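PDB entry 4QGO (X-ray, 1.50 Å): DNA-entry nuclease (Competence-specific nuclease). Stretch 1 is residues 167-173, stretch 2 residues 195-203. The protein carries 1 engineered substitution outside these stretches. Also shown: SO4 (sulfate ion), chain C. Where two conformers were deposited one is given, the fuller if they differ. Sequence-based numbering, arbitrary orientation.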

ATOM      1  N   ASN A 167      18.201  -4.353 -12.374  0.54  9.90           N
ATOM      2  CA  ASN A 167      18.167  -3.463 -13.539  0.54 10.17           C
ATOM      3  C   ASN A 167      16.875  -3.521 -14.353  0.54  8.65           C
ATOM      4  O   ASN A 167      16.873  -3.251 -15.551  0.54 15.42           O
ATOM      5  CB  ASN A 167      19.382  -3.700 -14.444  0.54 13.51           C
ATOM      6  CG  ASN A 167      20.690  -3.509 -13.714  0.54 16.75           C
ATOM      7  OD1 ASN A 167      20.874  -2.522 -13.010  0.54 16.69           O
ATOM      8  ND2 ASN A 167      21.603  -4.460 -13.868  0.54 25.78           N
ATOM      9  N   LYS A 168      15.776  -3.860 -13.694  1.00  9.05           N
ATOM     10  CA  LYS A 168      14.481  -3.860 -14.363  1.00  8.24           C
ATOM     11  C   LYS A 168      13.809  -2.491 -14.249  1.00  8.53           C
ATOM     12  O   LYS A 168      14.069  -1.728 -13.316  1.00  9.99           O
ATOM     13  CB  LYS A 168      13.575  -4.947 -13.796  1.00  8.97           C
ATOM     14  CG  LYS A 168      14.180  -6.336 -13.938  1.00 14.02           C
ATOM     15  CD  LYS A 168      13.179  -7.412 -13.601  1.00 14.45           C
ATOM     16  CE  LYS A 168      13.861  -8.773 -13.555  1.00 16.80           C
ATOM     17  NZ  LYS A 168      14.562  -9.078 -14.840  1.00 17.57           N
ATOM     18  N   ARG A 169      12.976  -2.181 -15.232  1.00  7.29           N
ATOM     19  CA  ARG A 169      12.106  -1.008 -15.211  1.00  9.15           C
ATOM     20  C   ARG A 169      10.740  -1.471 -14.729  1.00  6.38           C
ATOM     21  O   ARG A 169      10.148  -2.378 -15.314  1.00  8.44           O
ATOM     22  CB  ARG A 169      11.966  -0.416 -16.612  1.00  9.53           C
ATOM     23  CG  ARG A 169      13.211   0.301 -17.122  1.00 10.73           C
ATOM     24  CD  ARG A 169      13.065   1.807 -16.967  1.00  9.71           C
ATOM     25  NE  ARG A 169      12.084   2.355 -17.896  1.00 12.03           N
ATOM     26  CZ  ARG A 169      11.756   3.640 -17.969  1.00  7.51           C
ATOM     27  NH1 ARG A 169      12.302   4.537 -17.140  1.00  7.41           N
ATOM     28  NH2 ARG A 169      10.854   4.031 -18.851  1.00 10.75           N
ATOM     29  N   VAL A 170      10.251  -0.867 -13.656  1.00  7.39           N
ATOM     30  CA  VAL A 170       8.996  -1.322 -13.061  1.00  6.20           C
ATOM     31  C   VAL A 170       7.961  -0.206 -13.026  1.00  6.11           C
ATOM     32  O   VAL A 170       8.154   0.816 -12.377  1.00  6.15           O
ATOM     33  CB  VAL A 170       9.210  -1.888 -11.642  1.00  5.03           C
ATOM     34  CG1 VAL A 170       7.880  -2.402 -11.094  1.00  8.35           C
ATOM     35  CG2 VAL A 170      10.226  -3.023 -11.676  1.00  6.46           C
ATOM     36  N   ARG A 171       6.868  -0.404 -13.759  1.00  5.05           N
ATOM     37  CA  ARG A 171       5.713   0.484 -13.679  1.00  6.17           C
ATOM     38  C   ARG A 171       4.902   0.055 -12.445  1.00  5.05           C
ATOM     39  O   ARG A 171       4.680  -1.124 -12.229  1.00  5.35           O
ATOM     40  CB  ARG A 171       4.896   0.377 -14.970  1.00  6.68           C
ATOM     41  CG  ARG A 171       3.670   1.262 -15.038  1.00  5.39           C
ATOM     42  CD  ARG A 171       3.998   2.763 -15.192  1.00  6.14           C
ATOM     43  NE  ARG A 171       2.737   3.470 -15.379  1.00  5.64           N
ATOM     44  CZ  ARG A 171       1.930   3.849 -14.393  1.00  7.08           C
ATOM     45  NH1 ARG A 171       2.281   3.660 -13.123  1.00  7.11           N
ATOM     46  NH2 ARG A 171       0.776   4.434 -14.671  1.00  6.83           N
ATOM     47  N   TYR A 172       4.494   1.024 -11.626  1.00  3.32           N
ATOM     48  CA  TYR A 172       3.997   0.757 -10.270  1.00  4.55           C
ATOM     49  C   TYR A 172       2.836   1.690  -9.968  1.00  5.38           C
ATOM     50  O   TYR A 172       2.891   2.882 -10.287  1.00  5.49           O
ATOM     51  CB  TYR A 172       5.146   1.029  -9.289  1.00  4.69           C
ATOM     52  CG  TYR A 172       4.997   0.591  -7.837  1.00  4.13           C
ATOM     53  CD1 TYR A 172       4.522  -0.671  -7.499  1.00  5.49           C
ATOM     54  CD2 TYR A 172       5.422   1.424  -6.804  1.00  5.05           C
ATOM     55  CE1 TYR A 172       4.427  -1.067  -6.161  1.00  5.42           C
ATOM     56  CE2 TYR A 172       5.339   1.031  -5.475  1.00  6.35           C
ATOM     57  CZ  TYR A 172       4.851  -0.212  -5.162  1.00  5.47           C
ATOM     58  OH  TYR A 172       4.765  -0.615  -3.838  1.00  6.77           O
ATOM     59  N   ARG A 173       1.779   1.151  -9.366  1.00  3.43           N
ATOM     60  CA  ARG A 173       0.608   1.943  -9.014  1.00  3.48           C
ATOM     61  C   ARG A 173       0.086   1.488  -7.662  1.00  3.74           C
ATOM     62  O   ARG A 173      -0.169   0.302  -7.458  1.00  5.53           O
ATOM     63  CB  ARG A 173      -0.481   1.834 -10.090  1.00  6.74           C
ATOM     64  CG  ARG A 173      -1.736   2.690  -9.835  1.00  5.22           C
ATOM     65  CD  ARG A 173      -2.590   2.825 -11.107  1.00  7.26           C
ATOM     66  NE  ARG A 173      -3.031   1.531 -11.638  1.00  8.37           N
ATOM     67  CZ  ARG A 173      -3.258   1.277 -12.926  1.00  7.97           C
ATOM     68  NH1 ARG A 173      -3.088   2.225 -13.852  1.00  9.07           N
ATOM     69  NH2 ARG A 173      -3.653   0.065 -13.301  1.00  8.97           N
ATOM     70  N   SER A 195       6.993  -5.222 -14.759  1.00  6.23           N
ATOM     71  CA  SER A 195       8.294  -4.883 -15.332  1.00  6.23           C
ATOM     72  C   SER A 195       8.227  -4.845 -16.862  1.00  7.79           C
ATOM     73  O   SER A 195       7.381  -5.508 -17.481  1.00  8.92           O
ATOM     74  CB  SER A 195       9.382  -5.854 -14.857  1.00  8.42           C
ATOM     75  OG  SER A 195       9.149  -7.165 -15.347  1.00  8.00           O
ATOM     76  N   GLN A 196       9.112  -4.054 -17.455  1.00  8.43           N
ATOM     77  CA  GLN A 196       9.196  -3.959 -18.909  1.00  8.06           C
ATOM     78  C   GLN A 196       9.346  -5.339 -19.546  1.00 10.69           C
ATOM     79  O   GLN A 196       8.685  -5.632 -20.542  1.00 10.89           O
ATOM     80  CB  GLN A 196      10.357  -3.046 -19.318  1.00  8.99           C
ATOM     81  CG  GLN A 196      10.534  -2.909 -20.833  1.00 10.59           C
ATOM     82  CD  GLN A 196      11.839  -2.222 -21.221  1.00 12.55           C
ATOM     83  OE1 GLN A 196      12.278  -1.268 -20.579  1.00 12.50           O
ATOM     84  NE2 GLN A 196      12.466  -2.713 -22.287  1.00 17.36           N
ATOM     85  N   ASP A 197      10.182  -6.189 -18.950  1.00  7.93           N
ATOM     86  CA  ASP A 197      10.422  -7.524 -19.514  1.00  8.59           C
ATOM     87  C   ASP A 197       9.358  -8.557 -19.166  1.00 12.46           C
ATOM     88  O   ASP A 197       9.449  -9.711 -19.586  1.00 14.32           O
ATOM     89  CB  ASP A 197      11.831  -8.045 -19.171  1.00 10.08           C
ATOM     90  CG  ASP A 197      12.005  -8.431 -17.700  1.00 16.20           C
ATOM     91  OD1 ASP A 197      11.041  -8.407 -16.906  1.00 11.36           O
ATOM     92  OD2 ASP A 197      13.143  -8.788 -17.330  1.00 13.52           O
ATOM     93  N   GLY A 198       8.370  -8.142 -18.372  1.00 10.10           N
ATOM     94  CA  GLY A 198       7.240  -8.987 -18.036  1.00  9.74           C
ATOM     95  C   GLY A 198       7.474 -10.020 -16.945  1.00 10.59           C
ATOM     96  O   GLY A 198       6.550 -10.763 -16.592  1.00 14.04           O
ATOM     97  N   THR A 199       8.694 -10.092 -16.416  1.00  7.93           N
ATOM     98  CA  THR A 199       9.013 -11.139 -15.445  1.00  8.98           C
ATOM     99  C   THR A 199       8.427 -10.845 -14.069  1.00  9.83           C
ATOM    100  O   THR A 199       8.201 -11.759 -13.270  1.00 14.99           O
ATOM    101  CB  THR A 199      10.530 -11.383 -15.289  1.00 10.81           C
ATOM    102  OG1 THR A 199      11.164 -10.183 -14.835  1.00 11.49           O
ATOM    103  CG2 THR A 199      11.154 -11.824 -16.609  1.00 11.86           C
ATOM    104  N   LEU A 200       8.199  -9.565 -13.786  1.00  9.10           N
ATOM    105  CA  LEU A 200       7.503  -9.184 -12.566  1.00  7.94           C
ATOM    106  C   LEU A 200       6.123  -8.656 -12.901  1.00  7.35           C
ATOM    107  O   LEU A 200       5.981  -7.733 -13.709  1.00  8.01           O
ATOM    108  CB  LEU A 200       8.269  -8.101 -11.807  1.00  7.45           C
ATOM    109  CG  LEU A 200       7.582  -7.587 -10.533  1.00  8.10           C
ATOM    110  CD1 LEU A 200       7.544  -8.674  -9.482  1.00 10.11           C
ATOM    111  CD2 LEU A 200       8.289  -6.343  -9.991  1.00 11.10           C
ATOM    112  N   GLU A 201       5.106  -9.238 -12.281  1.00  7.04           N
ATOM    113  CA  GLU A 201       3.751  -8.714 -12.427  1.00  6.66           C
ATOM    114  C   GLU A 201       2.903  -9.148 -11.251  1.00  5.31           C
ATOM    115  O   GLU A 201       2.859 -10.328 -10.921  1.00  8.95           O
ATOM    116  CB  GLU A 201       3.108  -9.165 -13.742  1.00  9.24           C
ATOM    117  CG  GLU A 201       1.722  -8.553 -13.945  1.00  6.56           C
ATOM    118  CD  GLU A 201       1.165  -8.727 -15.344  1.00  9.93           C
ATOM    119  OE1 GLU A 201       1.880  -9.249 -16.225  1.00 10.89           O
ATOM    120  OE2 GLU A 201      -0.005  -8.319 -15.566  1.00  9.09           O
ATOM    121  N   PHE A 202       2.249  -8.193 -10.609  1.00  5.17           N
ATOM    122  CA  PHE A 202       1.292  -8.533  -9.564  1.00  5.44           C
ATOM    123  C   PHE A 202       0.170  -7.509  -9.463  1.00  6.00           C
ATOM    124  O   PHE A 202       0.296  -6.379  -9.943  1.00  5.60           O
ATOM    125  CB  PHE A 202       1.963  -8.790  -8.193  1.00  7.57           C
ATOM    126  CG  PHE A 202       2.727  -7.614  -7.624  1.00  4.80           C
ATOM    127  CD1 PHE A 202       2.062  -6.522  -7.082  1.00  4.89           C
ATOM    128  CD2 PHE A 202       4.114  -7.643  -7.565  1.00  6.15           C
ATOM    129  CE1 PHE A 202       2.759  -5.463  -6.528  1.00  6.52           C
ATOM    130  CE2 PHE A 202       4.826  -6.590  -7.001  1.00  6.24           C
ATOM    131  CZ  PHE A 202       4.151  -5.499  -6.477  1.00  5.85           C
ATOM    132  N   ASN A 203      -0.931  -7.925  -8.839  1.00  4.69           N
ATOM    133  CA  ASN A 203      -2.093  -7.085  -8.638  1.00  4.61           C
ATOM    134  C   ASN A 203      -2.736  -7.599  -7.361  1.00  7.04           C
ATOM    135  O   ASN A 203      -3.365  -8.661  -7.360  1.00  6.97           O
ATOM    136  CB  ASN A 203      -3.060  -7.202  -9.828  1.00  5.30           C
ATOM    137  CG  ASN A 203      -4.161  -6.168  -9.783  1.00  4.44           C
ATOM    138  OD1 ASN A 203      -4.375  -5.515  -8.761  1.00  5.32           O
ATOM    139  ND2 ASN A 203      -4.874  -6.011 -10.896  1.00  6.44           N
TER
HETATM  140  S   SO4 C 301      -3.226   5.819 -14.176  0.75  5.40           S
HETATM  141  O1  SO4 C 301      -3.690   6.063 -12.820  0.75  5.07           O
HETATM  142  O2  SO4 C 301      -2.769   7.062 -14.776  0.75  6.46           O
HETATM  143  O3  SO4 C 301      -4.306   5.269 -15.005  0.75  8.15           O
HETATM  144  O4  SO4 C 301      -2.115   4.878 -14.163  0.75  7.72           O
HETATM  145  O   HOH W   1      10.580   0.739 -19.799  1.00 10.54           O

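What joins the two backbones? Val170 and Ser195 face each other as a non-hydrogen-bonded antiparallel pair, so the backbone hydrogen bond falls to their neighbours: Gln196 N donates to Arg169 O at 2.9 Å. Arg169 O also receives a CA-H...O contact from Ser195 CA, 3.1 Å away.

How is the charge of Lys168 met? Its side chain extends to the second stretch and forms a salt bridge, with Lys168 NZ 2.9 Å from Asp197 OD2. The other carboxylate oxygen serves its own stretch, where Asp197 OD1 accepts from Ser195 OG (2.7 Å), Thr199 N (2.9 Å) and Thr199 OG1 (2.7 Å). One carboxylate thus ties the turn and the residue after it together and anchors the lysine.

What satisfies the Ser195 hydroxyl besides Asp197? Ser195 OG accepts a nearly straight bond from Leu200 N at 3.0 Å, while Ser195 N donates to Leu200 O at 2.9 Å. Gly198 N closes the type I turn on Ser195 O at 3.0 Å.

What lies around these polar groups? Water 1 accepts from Arg169 NE at 2.9 Å and donates to Gln196 OE1 at 2.7 Å, bridging two side chains beside the backbone bond. Without polar partners, Val170 CG1 packs against Leu200 CD2 at 4.1 Å.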